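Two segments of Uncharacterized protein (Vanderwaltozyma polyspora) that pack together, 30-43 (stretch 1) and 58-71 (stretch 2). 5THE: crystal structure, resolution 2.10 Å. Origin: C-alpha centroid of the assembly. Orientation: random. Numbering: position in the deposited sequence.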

# COMPACT_ATOMS: atom_id res chain seq x y z
N ARG A 30 13.73 19.64 10.67
CA ARG A 30 12.62 19.76 11.60
C ARG A 30 11.99 18.39 11.78
O ARG A 30 11.91 17.61 10.83
CB ARG A 30 11.58 20.79 11.11
CG ARG A 30 12.13 22.20 11.02
CD ARG A 30 11.23 23.10 10.18
NE ARG A 30 11.25 22.72 8.78
CZ ARG A 30 10.27 22.07 8.15
NH1 ARG A 30 9.17 21.74 8.82
NH2 ARG A 30 10.40 21.75 6.86
N ILE A 31 11.58 18.07 12.99
CA ILE A 31 10.93 16.79 13.26
C ILE A 31 9.45 17.08 13.44
O ILE A 31 9.06 17.78 14.39
CB ILE A 31 11.55 16.10 14.48
CG1 ILE A 31 13.04 15.91 14.25
CG2 ILE A 31 10.90 14.73 14.72
CD1 ILE A 31 13.81 15.60 15.52
N LEU A 32 8.64 16.57 12.52
CA LEU A 32 7.19 16.71 12.59
C LEU A 32 6.60 15.74 13.61
O LEU A 32 7.10 14.63 13.83
CB LEU A 32 6.56 16.46 11.22
CG LEU A 32 6.97 17.42 10.10
CD1 LEU A 32 6.17 17.18 8.83
CD2 LEU A 32 6.83 18.87 10.55
N ASP A 33 5.51 16.17 14.25
CA ASP A 33 4.82 15.30 15.18
C ASP A 33 4.09 14.18 14.44
O ASP A 33 3.71 14.33 13.28
CB ASP A 33 3.84 16.11 16.03
CG ASP A 33 4.53 17.13 16.92
OD1 ASP A 33 5.66 16.85 17.39
OD2 ASP A 33 3.96 18.22 17.13
N ALA A 34 3.93 13.05 15.12
CA ALA A 34 3.12 11.98 14.58
C ALA A 34 1.65 12.38 14.64
O ALA A 34 1.26 13.17 15.50
CB ALA A 34 3.33 10.69 15.36
N PRO A 35 0.81 11.85 13.75
CA PRO A 35 -0.63 11.99 13.95
C PRO A 35 -1.08 11.08 15.08
O PRO A 35 -0.36 10.19 15.54
CB PRO A 35 -1.23 11.54 12.62
CG PRO A 35 -0.22 10.53 12.09
CD PRO A 35 1.14 11.07 12.54
N VAL A 36 -2.30 11.31 15.52
CA VAL A 36 -2.94 10.40 16.46
C VAL A 36 -3.36 9.15 15.71
O VAL A 36 -4.14 9.23 14.75
CB VAL A 36 -4.15 11.07 17.14
CG1 VAL A 36 -4.82 10.11 18.07
CG2 VAL A 36 -3.71 12.33 17.86
N VAL A 37 -2.84 8.00 16.12
CA VAL A 37 -3.28 6.74 15.52
C VAL A 37 -4.56 6.30 16.21
O VAL A 37 -4.65 6.29 17.43
CB VAL A 37 -2.19 5.66 15.63
CG1 VAL A 37 -2.72 4.33 15.09
CG2 VAL A 37 -0.93 6.08 14.86
N GLN A 38 -5.57 5.95 15.42
CA GLN A 38 -6.90 5.63 15.92
C GLN A 38 -7.14 4.13 15.85
O GLN A 38 -7.02 3.54 14.77
CB GLN A 38 -7.97 6.37 15.12
CG GLN A 38 -9.39 6.04 15.54
CD GLN A 38 -9.75 6.70 16.85
OE1 GLN A 38 -9.72 7.91 16.95
NE2 GLN A 38 -10.07 5.91 17.87
N PHE A 39 -7.51 3.52 16.98
CA PHE A 39 -8.02 2.16 17.03
C PHE A 39 -9.53 2.20 17.27
O PHE A 39 -10.14 3.28 17.28
CB PHE A 39 -7.29 1.35 18.11
CG PHE A 39 -5.80 1.52 18.07
CD1 PHE A 39 -5.04 0.94 17.06
CD2 PHE A 39 -5.15 2.27 19.04
CE1 PHE A 39 -3.66 1.11 17.02
CE2 PHE A 39 -3.77 2.44 19.00
CZ PHE A 39 -3.03 1.85 17.99
N LYS A 40 -10.14 1.03 17.47
CA LYS A 40 -11.59 0.99 17.66
C LYS A 40 -12.03 1.84 18.85
O LYS A 40 -12.96 2.64 18.75
CB LYS A 40 -12.08 -0.45 17.84
CG LYS A 40 -13.59 -0.54 17.77
CD LYS A 40 -14.10 -1.95 17.97
CE LYS A 40 -15.43 -2.12 17.25
NZ LYS A 40 -16.35 -3.00 17.99
N GLU A 41 -11.37 1.68 19.99
CA GLU A 41 -11.88 2.25 21.23
C GLU A 41 -10.80 3.00 21.99
O GLU A 41 -10.89 3.17 23.21
CB GLU A 41 -12.48 1.16 22.12
CG GLU A 41 -13.53 0.32 21.42
CD GLU A 41 -14.19 -0.68 22.34
OE1 GLU A 41 -15.38 -0.50 22.64
OE2 GLU A 41 -13.50 -1.63 22.77
N SER A 42 -9.78 3.46 21.28
CA SER A 42 -8.59 4.01 21.92
C SER A 42 -7.73 4.63 20.82
O SER A 42 -7.92 4.38 19.63
CB SER A 42 -7.83 2.93 22.68
OG SER A 42 -6.54 3.36 23.06
N THR A 43 -6.78 5.46 21.24
CA THR A 43 -5.87 6.11 20.31
C THR A 43 -4.45 5.88 20.79
O THR A 43 -4.21 5.49 21.93
CB THR A 43 -6.14 7.61 20.20
OG1 THR A 43 -5.92 8.20 21.48
CG2 THR A 43 -7.57 7.88 19.81
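Stretch 2, residues 58-71: SKGNWNMKGHQFIS

The centre of this contact is a single phenylalanine ring, F39, met by three side chains of a segment that has no regular helix or strand: H67 over one face, W62 at the edge and M64 obliquely. H67 lies flat on its face: the two rings are 3.9 Å apart between the F39 and H67 ring centroids, with planes at 13°, a genuine face-to-face stack, and F39 CD2 comes within 3.5 Å of H67 ND1. W62 meets the same phenylalanine differently, the edge of F39 being directed toward the tryptophan face, with planes at 63° and F39 CZ 3.6 Å from W62 CD1. M64 has its SD 4.1 Å from F39 CE1. The example illustrates how irregular backbone can build an aromatic cluster without the repeating pattern of a sheet.

Stretch 2 contains two type II beta turns, S58 to N61 and M64 to H67, each with a glycine, G60 or G66, at positive phi. The second is closed by a hydrogen bond from H67 N to M64 O (2.7 Å) and places M64 and H67 at its ends, both within reach of F39. Stretch 1 is strand at 30-31 and again at V37-Q38, with F39 to S42 in loop. From A34, near K59, to K40, whose CA is 3.9 Å from I70 CA, the segments run broadly in the same direction; stretch 1 then folds back, F39 N bonding to S42 O (2.8 Å), and S42 OG lies 3.6 Å from H67 CE1.

K59, all of its chi angles t, extends so that its NZ donates a hydrogen bond to L32 O at 2.6 Å, while its CE packs 4.0 Å from A34 CB. V37 CG2 sits over the W62 face, 4.0 Å from W62 CZ3. Beyond F39 the backbones meet once, K40 N donating to Q68 O at 3.0 Å; just before it, the I70 side chain packs on the chain, I70 CD1 lying 3.3 Å from Q38 O.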

# COMPACT_ATOMS: atom_id res chain seq x y z
N SER A 58 8.87 4.27 20.31
CA SER A 58 7.46 4.03 20.12
C SER A 58 6.83 4.98 19.12
O SER A 58 5.70 4.75 18.70
CB SER A 58 6.72 4.13 21.47
OG SER A 58 6.57 5.47 21.90
N LYS A 59 7.52 6.05 18.71
CA LYS A 59 6.97 6.92 17.68
C LYS A 59 6.90 6.15 16.36
O LYS A 59 7.91 5.61 15.88
CB LYS A 59 7.82 8.17 17.51
CG LYS A 59 7.14 9.20 16.59
CD LYS A 59 7.97 10.47 16.44
CE LYS A 59 7.22 11.51 15.62
NZ LYS A 59 8.06 12.74 15.38
N GLY A 60 5.71 6.08 15.77
CA GLY A 60 5.56 5.34 14.52
C GLY A 60 5.81 3.86 14.66
O GLY A 60 6.27 3.22 13.72
N ASN A 61 5.52 3.29 15.83
CA ASN A 61 5.94 1.92 16.12
C ASN A 61 5.10 1.49 17.32
O ASN A 61 5.50 1.69 18.47
CB ASN A 61 7.43 1.85 16.43
CG ASN A 61 7.93 0.43 16.72
OD1 ASN A 61 8.87 0.25 17.49
ND2 ASN A 61 7.32 -0.54 16.14
N TRP A 62 3.94 0.91 17.05
CA TRP A 62 3.04 0.49 18.12
C TRP A 62 2.77 -1.00 17.94
O TRP A 62 3.40 -1.68 17.13
CB TRP A 62 1.76 1.34 18.12
CG TRP A 62 0.97 1.21 16.84
CD1 TRP A 62 -0.06 0.33 16.58
CD2 TRP A 62 1.16 1.96 15.63
NE1 TRP A 62 -0.51 0.50 15.29
CE2 TRP A 62 0.22 1.49 14.69
CE3 TRP A 62 2.05 2.98 15.26
CZ2 TRP A 62 0.13 2.01 13.41
CZ3 TRP A 62 1.96 3.49 13.98
CH2 TRP A 62 1.01 3.01 13.07
N ASN A 63 1.83 -1.52 18.72
CA ASN A 63 1.38 -2.89 18.53
C ASN A 63 -0.09 -2.96 18.89
O ASN A 63 -0.64 -2.05 19.52
CB ASN A 63 2.21 -3.88 19.35
CG ASN A 63 2.01 -3.70 20.82
OD1 ASN A 63 1.09 -4.27 21.39
ND2 ASN A 63 2.85 -2.88 21.44
N MET A 64 -0.73 -4.05 18.47
CA MET A 64 -2.18 -4.19 18.62
C MET A 64 -2.61 -4.68 19.99
O MET A 64 -3.80 -4.64 20.28
CB MET A 64 -2.72 -5.13 17.54
CG MET A 64 -2.91 -4.47 16.18
SD MET A 64 -3.87 -2.95 16.32
CE MET A 64 -5.52 -3.54 16.72
N LYS A 65 -1.68 -5.11 20.85
CA LYS A 65 -2.05 -5.67 22.15
C LYS A 65 -2.98 -4.72 22.91
O LYS A 65 -2.67 -3.54 23.09
CB LYS A 65 -0.80 -5.97 22.97
CG LYS A 65 -1.08 -6.56 24.35
CD LYS A 65 0.17 -7.23 24.92
CE LYS A 65 -0.09 -7.80 26.32
NZ LYS A 65 -0.55 -6.73 27.25
N GLY A 66 -4.13 -5.24 23.33
CA GLY A 66 -5.11 -4.43 24.01
C GLY A 66 -5.94 -3.54 23.11
O GLY A 66 -6.80 -2.81 23.61
N HIS A 67 -5.72 -3.57 21.80
CA HIS A 67 -6.49 -2.75 20.88
C HIS A 67 -7.33 -3.63 19.97
O HIS A 67 -7.09 -4.83 19.84
CB HIS A 67 -5.57 -1.87 20.03
CG HIS A 67 -4.71 -0.95 20.83
ND1 HIS A 67 -5.23 -0.04 21.72
CD2 HIS A 67 -3.36 -0.79 20.86
CE1 HIS A 67 -4.24 0.64 22.28
NE2 HIS A 67 -3.10 0.21 21.77
N GLN A 68 -8.30 -3.00 19.32
CA GLN A 68 -9.11 -3.69 18.33
C GLN A 68 -9.14 -2.90 17.04
O GLN A 68 -9.02 -1.67 17.03
CB GLN A 68 -10.52 -3.93 18.85
CG GLN A 68 -10.55 -4.93 20.00
CD GLN A 68 -11.95 -5.20 20.51
OE1 GLN A 68 -12.85 -4.38 20.33
NE2 GLN A 68 -12.13 -6.34 21.16
N PHE A 69 -9.28 -3.63 15.94
CA PHE A 69 -9.49 -3.02 14.64
C PHE A 69 -10.77 -2.19 14.65
O PHE A 69 -11.77 -2.58 15.24
CB PHE A 69 -9.60 -4.09 13.55
CG PHE A 69 -8.36 -4.92 13.40
CD1 PHE A 69 -7.10 -4.39 13.69
CD2 PHE A 69 -8.44 -6.23 12.96
CE1 PHE A 69 -5.95 -5.15 13.55
CE2 PHE A 69 -7.27 -7.01 12.81
CZ PHE A 69 -6.03 -6.46 13.10
N ILE A 70 -10.73 -1.07 13.92
CA ILE A 70 -11.86 -0.15 13.89
C ILE A 70 -13.10 -0.82 13.32
O ILE A 70 -14.21 -0.63 13.82
CB ILE A 70 -11.49 1.11 13.07
CG1 ILE A 70 -10.48 1.97 13.83
CG2 ILE A 70 -12.73 1.91 12.68
CD1 ILE A 70 -9.76 2.98 12.95
N SER A 71 -12.95 -1.59 12.25
CA SER A 71 -14.10 -2.14 11.53
C SER A 71 -13.76 -3.54 11.07
O SER A 71 -12.80 -3.73 10.30
CB SER A 71 -14.49 -1.26 10.33
OG SER A 71 -15.52 -1.87 9.57